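Local coordinates for putative oxidoreductase with NAD(P)-binding Rossmann-fold domain (Clostridium difficile, PDB 3UUW), which probably catalyses a dehydrogenase reaction of the Gfo/Idh/MocA type using NAD(P) held in its Rossmann-fold domain, its substrate being unknown, at residues E77-I82 against V93-P98; V158-T163 against L190-N195. All blocks are in the same frame, centred on the assembly; numbering follows the deposited sequence.

Contact 1: E77-I82 against V93-P98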
ATOM      1  N   GLU A  77      40.280  -6.423  -1.053  1.00 27.81           N
ATOM      2  CA  GLU A  77      41.718  -6.248  -1.268  1.00 28.10           C
ATOM      3  C   GLU A  77      42.515  -7.564  -1.309  1.00 26.60           C
ATOM      4  O   GLU A  77      43.583  -7.599  -1.873  1.00 26.60           O
ATOM      5  CB  GLU A  77      42.324  -5.299  -0.229  1.00 31.36           C
ATOM      6  CG  GLU A  77      42.390  -5.860   1.180  1.00 36.92           C
ATOM      7  CD  GLU A  77      43.020  -4.887   2.169  1.00 44.72           C
ATOM      8  OE1 GLU A  77      43.861  -4.062   1.749  1.00 50.54           O
ATOM      9  OE2 GLU A  77      42.684  -4.954   3.373  1.00 51.07           O
ATOM     10  N   THR A  78      41.981  -8.627  -0.717  1.00 25.94           N
ATOM     11  CA  THR A  78      42.664  -9.918  -0.698  1.00 26.21           C
ATOM     12  C   THR A  78      42.278 -10.798  -1.887  1.00 24.14           C
ATOM     13  O   THR A  78      42.873 -11.847  -2.103  1.00 23.41           O
ATOM     14  CB  THR A  78      42.351 -10.704   0.606  1.00 26.11           C
ATOM     15  OG1 THR A  78      40.960 -11.041   0.652  1.00 30.26           O
ATOM     16  CG2 THR A  78      42.713  -9.887   1.829  1.00 30.98           C
ATOM     17  N   HIS A  79      41.279 -10.389  -2.655  1.00 22.48           N
ATOM     18  CA  HIS A  79      40.828 -11.251  -3.767  1.00 21.94           C
ATOM     19  C   HIS A  79      41.933 -11.626  -4.745  1.00 21.98           C
ATOM     20  O   HIS A  79      42.078 -12.796  -5.098  1.00 21.95           O
ATOM     21  CB  HIS A  79      39.724 -10.564  -4.562  1.00 21.12           C
ATOM     22  CG  HIS A  79      38.410 -10.479  -3.854  1.00 20.97           C
ATOM     23  ND1 HIS A  79      37.282  -9.986  -4.472  1.00 21.02           N
ATOM     24  CD2 HIS A  79      38.028 -10.836  -2.604  1.00 19.89           C
ATOM     25  CE1 HIS A  79      36.269 -10.009  -3.623  1.00 21.80           C
ATOM     26  NE2 HIS A  79      36.693 -10.523  -2.482  1.00 21.47           N
ATOM     27  N   TYR A  80      42.670 -10.641  -5.229  1.00 22.20           N
ATOM     28  CA  TYR A  80      43.675 -10.857  -6.276  1.00 22.61           C
ATOM     29  C   TYR A  80      44.690 -11.931  -5.908  1.00 22.78           C
ATOM     30  O   TYR A  80      44.874 -12.884  -6.650  1.00 21.75           O
ATOM     31  CB  TYR A  80      44.340  -9.534  -6.655  1.00 24.19           C
ATOM     32  CG  TYR A  80      45.476  -9.620  -7.662  1.00 25.79           C
ATOM     33  CD1 TYR A  80      45.254 -10.053  -8.973  1.00 24.11           C
ATOM     34  CD2 TYR A  80      46.762  -9.238  -7.313  1.00 29.96           C
ATOM     35  CE1 TYR A  80      46.275 -10.113  -9.888  1.00 22.53           C
ATOM     36  CE2 TYR A  80      47.792  -9.301  -8.213  1.00 29.34           C
ATOM     37  CZ  TYR A  80      47.552  -9.734  -9.502  1.00 28.07           C
ATOM     38  OH  TYR A  80      48.591  -9.780 -10.377  1.00 29.23           O
ATOM     39  N   GLU A  81      45.321 -11.808  -4.745  1.00 21.93           N
ATOM     40  CA  GLU A  81      46.304 -12.797  -4.337  1.00 24.02           C
ATOM     41  C   GLU A  81      45.692 -14.156  -4.024  1.00 21.77           C
ATOM     42  O   GLU A  81      46.283 -15.176  -4.356  1.00 22.37           O
ATOM     43  CB  GLU A  81      47.149 -12.315  -3.152  1.00 24.92           C
ATOM     44  CG  GLU A  81      48.061 -11.134  -3.498  1.00 29.79           C
ATOM     45  CD  GLU A  81      49.073 -11.415  -4.629  1.00 37.57           C
ATOM     46  OE1 GLU A  81      49.316 -12.600  -4.969  1.00 41.54           O
ATOM     47  OE2 GLU A  81      49.651 -10.433  -5.167  1.00 39.79           O
ATOM     48  N   ILE A  82      44.532 -14.185  -3.381  1.00 21.55           N
ATOM     49  CA  ILE A  82      43.917 -15.464  -3.061  1.00 20.45           C
ATOM     50  C   ILE A  82      43.468 -16.191  -4.328  1.00 20.34           C
ATOM     51  O   ILE A  82      43.722 -17.375  -4.478  1.00 19.69           O
ATOM     52  CB  ILE A  82      42.736 -15.341  -2.069  1.00 20.38           C
ATOM     53  CG1 ILE A  82      43.215 -14.824  -0.708  1.00 23.83           C
ATOM     54  CG2 ILE A  82      42.035 -16.692  -1.925  1.00 21.96           C
ATOM     55  CD1 ILE A  82      42.071 -14.545   0.285  1.00 24.54           C
ATOM     56  N   VAL A  93      36.284 -20.918  -8.854  1.00 15.77           N
ATOM     57  CA  VAL A  93      36.130 -19.924  -7.799  1.00 15.49           C
ATOM     58  C   VAL A  93      34.900 -19.065  -7.977  1.00 15.23           C
ATOM     59  O   VAL A  93      34.663 -18.530  -9.060  1.00 15.71           O
ATOM     60  CB  VAL A  93      37.341 -19.006  -7.750  1.00 14.64           C
ATOM     61  CG1 VAL A  93      37.154 -17.900  -6.672  1.00 16.58           C
ATOM     62  CG2 VAL A  93      38.593 -19.826  -7.464  1.00 16.29           C
ATOM     63  N   TYR A  94      34.078 -19.034  -6.937  1.00 14.94           N
ATOM     64  CA  TYR A  94      32.999 -18.058  -6.811  1.00 13.71           C
ATOM     65  C   TYR A  94      33.455 -17.007  -5.805  1.00 13.72           C
ATOM     66  O   TYR A  94      33.893 -17.342  -4.699  1.00 16.16           O
ATOM     67  CB  TYR A  94      31.721 -18.719  -6.318  1.00 14.24           C
ATOM     68  CG  TYR A  94      30.566 -17.774  -6.049  1.00 12.30           C
ATOM     69  CD1 TYR A  94      30.503 -17.000  -4.865  1.00 14.25           C
ATOM     70  CD2 TYR A  94      29.529 -17.635  -6.979  1.00 16.58           C
ATOM     71  CE1 TYR A  94      29.434 -16.135  -4.628  1.00 16.11           C
ATOM     72  CE2 TYR A  94      28.462 -16.777  -6.747  1.00 16.78           C
ATOM     73  CZ  TYR A  94      28.421 -16.028  -5.577  1.00 15.87           C
ATOM     74  OH  TYR A  94      27.338 -15.189  -5.369  1.00 17.16           O
ATOM     75  N   VAL A  95      33.366 -15.734  -6.171  1.00 14.62           N
ATOM     76  CA  VAL A  95      33.812 -14.649  -5.274  1.00 14.09           C
ATOM     77  C   VAL A  95      32.769 -13.528  -5.252  1.00 16.27           C
ATOM     78  O   VAL A  95      32.128 -13.237  -6.261  1.00 15.39           O
ATOM     79  CB  VAL A  95      35.229 -14.107  -5.714  1.00 14.64           C
ATOM     80  CG1 VAL A  95      35.150 -13.435  -7.094  1.00 16.74           C
ATOM     81  CG2 VAL A  95      35.776 -13.163  -4.731  1.00 15.09           C
ATOM     82  N   ASP A  96      32.590 -12.902  -4.091  1.00 18.47           N
ATOM     83  CA  ASP A  96      31.741 -11.714  -4.025  1.00 20.23           C
ATOM     84  C   ASP A  96      32.337 -10.579  -4.840  1.00 20.07           C
ATOM     85  O   ASP A  96      33.559 -10.535  -5.093  1.00 21.59           O
ATOM     86  CB  ASP A  96      31.521 -11.276  -2.596  1.00 21.97           C
ATOM     87  CG  ASP A  96      30.495 -12.138  -1.909  1.00 25.40           C
ATOM     88  OD1 ASP A  96      29.327 -12.219  -2.411  1.00 26.31           O
ATOM     89  OD2 ASP A  96      30.848 -12.738  -0.886  1.00 28.78           O
ATOM     90  N   LYS A  97      31.466  -9.672  -5.270  1.00 19.64           N
ATOM     91  CA  LYS A  97      31.891  -8.529  -6.054  1.00 20.93           C
ATOM     92  C   LYS A  97      32.692  -7.565  -5.190  1.00 20.76           C
ATOM     93  O   LYS A  97      32.538  -7.559  -3.961  1.00 22.97           O
ATOM     94  CB  LYS A  97      30.686  -7.830  -6.721  1.00 21.12           C
ATOM     95  CG  LYS A  97      29.442  -7.486  -5.863  1.00 25.24           C
ATOM     96  CD  LYS A  97      29.671  -6.374  -4.843  1.00 31.21           C
ATOM     97  CE  LYS A  97      29.794  -6.922  -3.448  1.00 32.53           C
ATOM     98  NZ  LYS A  97      30.196  -5.891  -2.467  1.00 31.96           N
ATOM     99  N   PRO A  98      33.616  -6.814  -5.798  1.00 20.25           N
ATOM    100  CA  PRO A  98      34.055  -6.906  -7.192  1.00 19.48           C
ATOM    101  C   PRO A  98      35.112  -8.015  -7.305  1.00 19.14           C
ATOM    102  O   PRO A  98      35.651  -8.474  -6.287  1.00 18.73           O
ATOM    103  CB  PRO A  98      34.680  -5.541  -7.426  1.00 20.44           C
ATOM    104  CG  PRO A  98      35.303  -5.223  -6.138  1.00 21.32           C
ATOM    105  CD  PRO A  98      34.360  -5.765  -5.082  1.00 21.22           C
TER
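The imidazole of H79 reaches across to V95 and residues D96-P98 within a beta-alpha-beta unit of the Rossmann fold, where helix 79-88 packs on strand 92-95. The sequence D96-K97-P98, with a cis peptide before the proline, probably corresponds to the EKP motif of the Gfo/Idh/MocA family, with Asp in place of Glu. The apolar part is a CH-pi contact: V95 CG2 sits 3.5 Å from the centroid of the H79 ring, 14° off its normal. In V95, chi1 of 65° places CG1 between the backbone N and the carbonyl carbon and leaves CG2 anti to the N, against the ring face.

The polar part runs along the ring's rim to backbone carbonyls. H79 ND1 gives a weak, bent hydrogen bond to P98 O at 2.9 Å (126°), P98 O lying in the ring plane, while its stronger partner is L99 O. NE2, the other nitrogen flanking CE1, is hydrogen-bonded to S74 O, and hydrogen bonds at both nitrogens fix the rotation of the ring. Outside, K97 forms a salt bridge with D166, and D96 is hydrogen-bonded to Y22 and H73. Between the two nitrogens, H79 CE1 comes within 3.1 Å of D96 O, which approaches obliquely.

Contact 2: V158-T163 against L190-N195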
ATOM      1  N   VAL A 158      34.775   6.395   4.693  1.00 44.60           N
ATOM      2  CA  VAL A 158      35.584   5.660   3.736  1.00 43.18           C
ATOM      3  C   VAL A 158      35.526   6.494   2.471  1.00 40.70           C
ATOM      4  O   VAL A 158      34.511   7.142   2.206  1.00 37.94           O
ATOM      5  CB  VAL A 158      35.049   4.258   3.472  1.00 43.39           C
ATOM      6  CG1 VAL A 158      36.089   3.446   2.706  1.00 44.26           C
ATOM      7  CG2 VAL A 158      34.700   3.564   4.787  1.00 44.90           C
ATOM      8  N   ARG A 159      36.609   6.522   1.703  1.00 39.11           N
ATOM      9  CA  ARG A 159      36.614   7.335   0.498  1.00 37.36           C
ATOM     10  C   ARG A 159      35.492   6.859  -0.447  1.00 34.10           C
ATOM     11  O   ARG A 159      35.165   5.676  -0.502  1.00 31.91           O
ATOM     12  CB  ARG A 159      37.979   7.318  -0.181  1.00 38.68           C
ATOM     13  CG  ARG A 159      38.148   8.442  -1.175  1.00 40.76           C
ATOM     14  CD  ARG A 159      39.557   8.521  -1.745  1.00 45.70           C
ATOM     15  NE  ARG A 159      39.633   9.623  -2.700  1.00 49.61           N
ATOM     16  CZ  ARG A 159      40.721   9.988  -3.366  1.00 54.47           C
ATOM     17  NH1 ARG A 159      41.875   9.343  -3.197  1.00 56.50           N
ATOM     18  NH2 ARG A 159      40.653  11.013  -4.208  1.00 56.06           N
ATOM     19  N   PHE A 160      34.907   7.800  -1.173  1.00 31.59           N
ATOM     20  CA  PHE A 160      33.745   7.499  -2.035  1.00 29.67           C
ATOM     21  C   PHE A 160      33.992   6.365  -3.038  1.00 28.26           C
ATOM     22  O   PHE A 160      33.074   5.606  -3.347  1.00 25.67           O
ATOM     23  CB  PHE A 160      33.301   8.755  -2.768  1.00 29.47           C
ATOM     24  CG  PHE A 160      34.208   9.132  -3.902  1.00 30.78           C
ATOM     25  CD1 PHE A 160      35.384   9.826  -3.671  1.00 35.24           C
ATOM     26  CD2 PHE A 160      33.890   8.766  -5.205  1.00 31.21           C
ATOM     27  CE1 PHE A 160      36.230  10.160  -4.715  1.00 35.21           C
ATOM     28  CE2 PHE A 160      34.725   9.105  -6.258  1.00 33.80           C
ATOM     29  CZ  PHE A 160      35.901   9.802  -6.011  1.00 34.21           C
ATOM     30  N   ASP A 161      35.209   6.258  -3.579  1.00 29.52           N
ATOM     31  CA  ASP A 161      35.486   5.210  -4.568  1.00 29.83           C
ATOM     32  C   ASP A 161      35.268   3.795  -4.020  1.00 29.45           C
ATOM     33  O   ASP A 161      34.800   2.914  -4.739  1.00 29.56           O
ATOM     34  CB  ASP A 161      36.874   5.359  -5.215  1.00 31.11           C
ATOM     35  CG  ASP A 161      38.015   5.397  -4.202  1.00 36.12           C
ATOM     36  OD1 ASP A 161      37.855   5.946  -3.087  1.00 37.11           O
ATOM     37  OD2 ASP A 161      39.102   4.884  -4.540  1.00 41.91           O
ATOM     38  N   SER A 162      35.586   3.586  -2.750  1.00 31.20           N
ATOM     39  CA  SER A 162      35.349   2.293  -2.102  1.00 31.24           C
ATOM     40  C   SER A 162      33.855   1.969  -2.078  1.00 30.40           C
ATOM     41  O   SER A 162      33.442   0.868  -2.408  1.00 28.58           O
ATOM     42  CB  SER A 162      35.897   2.314  -0.678  1.00 32.97           C
ATOM     43  OG  SER A 162      37.260   2.656  -0.699  1.00 38.00           O
ATOM     44  N   THR A 163      33.047   2.946  -1.694  1.00 29.01           N
ATOM     45  CA  THR A 163      31.594   2.761  -1.654  1.00 26.53           C
ATOM     46  C   THR A 163      31.014   2.506  -3.058  1.00 24.01           C
ATOM     47  O   THR A 163      30.147   1.669  -3.243  1.00 22.38           O
ATOM     48  CB  THR A 163      30.926   3.975  -0.989  1.00 26.43           C
ATOM     49  OG1 THR A 163      31.577   4.234   0.263  1.00 29.29           O
ATOM     50  CG2 THR A 163      29.457   3.726  -0.742  1.00 24.89           C
ATOM     51  N   LEU A 190      27.351  13.668  -8.481  1.00 22.12           N
ATOM     52  CA  LEU A 190      28.205  12.981  -7.534  1.00 23.14           C
ATOM     53  C   LEU A 190      28.502  13.946  -6.407  1.00 23.64           C
ATOM     54  O   LEU A 190      29.258  14.894  -6.583  1.00 26.84           O
ATOM     55  CB  LEU A 190      29.471  12.462  -8.203  1.00 24.47           C
ATOM     56  CG  LEU A 190      30.452  11.762  -7.266  1.00 25.48           C
ATOM     57  CD1 LEU A 190      29.864  10.445  -6.774  1.00 25.20           C
ATOM     58  CD2 LEU A 190      31.773  11.534  -7.976  1.00 29.29           C
ATOM     59  N   PHE A 191      27.882  13.699  -5.255  1.00 21.99           N
ATOM     60  CA  PHE A 191      27.977  14.590  -4.093  1.00 23.46           C
ATOM     61  C   PHE A 191      28.761  13.916  -2.989  1.00 23.15           C
ATOM     62  O   PHE A 191      28.409  12.807  -2.543  1.00 22.33           O
ATOM     63  CB  PHE A 191      26.584  14.988  -3.578  1.00 21.55           C
ATOM     64  CG  PHE A 191      25.660  15.551  -4.633  1.00 26.39           C
ATOM     65  CD1 PHE A 191      26.153  16.180  -5.785  1.00 28.30           C
ATOM     66  CD2 PHE A 191      24.274  15.488  -4.456  1.00 28.31           C
ATOM     67  CE1 PHE A 191      25.283  16.697  -6.747  1.00 29.65           C
ATOM     68  CE2 PHE A 191      23.400  16.016  -5.413  1.00 27.11           C
ATOM     69  CZ  PHE A 191      23.915  16.615  -6.566  1.00 29.43           C
ATOM     70  N   LEU A 192      29.804  14.609  -2.536  1.00 26.08           N
ATOM     71  CA  LEU A 192      30.732  14.105  -1.540  1.00 27.00           C
ATOM     72  C   LEU A 192      30.817  15.033  -0.356  1.00 28.90           C
ATOM     73  O   LEU A 192      30.612  16.242  -0.488  1.00 29.64           O
ATOM     74  CB  LEU A 192      32.146  13.993  -2.141  1.00 27.31           C
ATOM     75  CG  LEU A 192      32.284  13.181  -3.436  1.00 26.94           C
ATOM     76  CD1 LEU A 192      33.740  13.232  -3.958  1.00 30.80           C
ATOM     77  CD2 LEU A 192      31.811  11.751  -3.246  1.00 27.91           C
ATOM     78  N   THR A 193      31.135  14.460   0.801  1.00 30.09           N
ATOM     79  CA  THR A 193      31.410  15.256   1.994  1.00 33.05           C
ATOM     80  C   THR A 193      32.740  15.971   1.786  1.00 36.01           C
ATOM     81  O   THR A 193      33.481  15.680   0.830  1.00 36.24           O
ATOM     82  CB  THR A 193      31.538  14.384   3.262  1.00 33.09           C
ATOM     83  OG1 THR A 193      32.680  13.516   3.146  1.00 31.95           O
ATOM     84  CG2 THR A 193      30.285  13.567   3.500  1.00 32.55           C
ATOM     85  N   ASP A 194      33.042  16.905   2.675  1.00 39.48           N
ATOM     86  CA  ASP A 194      34.316  17.610   2.622  1.00 42.89           C
ATOM     87  C   ASP A 194      35.472  16.615   2.668  1.00 43.32           C
ATOM     88  O   ASP A 194      36.501  16.830   2.035  1.00 45.29           O
ATOM     89  CB  ASP A 194      34.441  18.620   3.772  1.00 46.04           C
ATOM     90  CG  ASP A 194      33.510  19.821   3.607  1.00 49.07           C
ATOM     91  OD1 ASP A 194      33.455  20.663   4.531  1.00 55.85           O
ATOM     92  OD2 ASP A 194      32.837  19.928   2.556  1.00 52.03           O
ATOM     93  N   ASN A 195      35.293  15.528   3.417  1.00 42.94           N
ATOM     94  CA  ASN A 195      36.317  14.485   3.541  1.00 43.70           C
ATOM     95  C   ASN A 195      36.235  13.400   2.466  1.00 40.80           C
ATOM     96  O   ASN A 195      36.786  12.319   2.648  1.00 40.81           O
ATOM     97  CB  ASN A 195      36.259  13.841   4.935  1.00 44.55           C
ATOM     98  CG  ASN A 195      36.753  14.773   6.031  1.00 49.48           C
ATOM     99  OD1 ASN A 195      37.577  15.657   5.790  1.00 55.21           O
ATOM    100  ND2 ASN A 195      36.259  14.570   7.248  1.00 53.20           N
TER
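F160 and L192 meet through the two methyls of the leucine, which both come to one face of the phenylalanine, CD2 over the CB-CG root and CD1 over the ring near its CD1-CE1 side. L192 CD2 comes within 3.4 Å of F160 CB and also touches CG. The other methyl makes the CH-pi contact: L192 CD1 stands 4.1 Å from the centroid of the F160 ring, 23° off the normal. L190 adds a looser touch farther out, its CD2 4.2 Å from F160 CE2, and the two side chains run nearly at right angles.

The ring is aimed by its first torsion: F160 CG stands between the backbone N and the carbonyl carbon (chi1 75°). On the strand, L190 and L192 point to the same side because residues alternate, whereas F191 faces away and packs on N209 of the second subunit.

Backbone and polar groups hold the two pieces in place. R159 is the N-cap of helix 160-179. F160 is paired by a backbone hydrogen bond with K196, in the turn after the strand, and N197 bridges the segments, its ND2 bonding V158 O and its OD1 bonding T193 OG1. V307, near the C terminus, packs on both F160 and L190, which also meets L198 and V201 of the adjacent strand 198-206. The first turn of helix 160-179 is thus laid against the end of strand 184-192, the outermost strand, within this chain, of the mixed sheet in the C-terminal region.

From the N terminus, the chain first passes through the Rossmann-fold region, where contact 1 closes a short loop of ten residues made mostly of helix 79-88. It then runs through strand 120-122 and into the region of the mixed sheet, where contact 2 closes a longer loop of 26 residues, chiefly helix 160-179 and most of strand 184-192. The two are in series, neither nested nor crossed, with centres 23 Å apart and nearest atoms about 7 Å apart. Helix 160-179 relates them: its first turn takes part in contact 2, while I165, D166, I169 and H170 farther along it meet K97 or P98 of contact 1, joining the two regions.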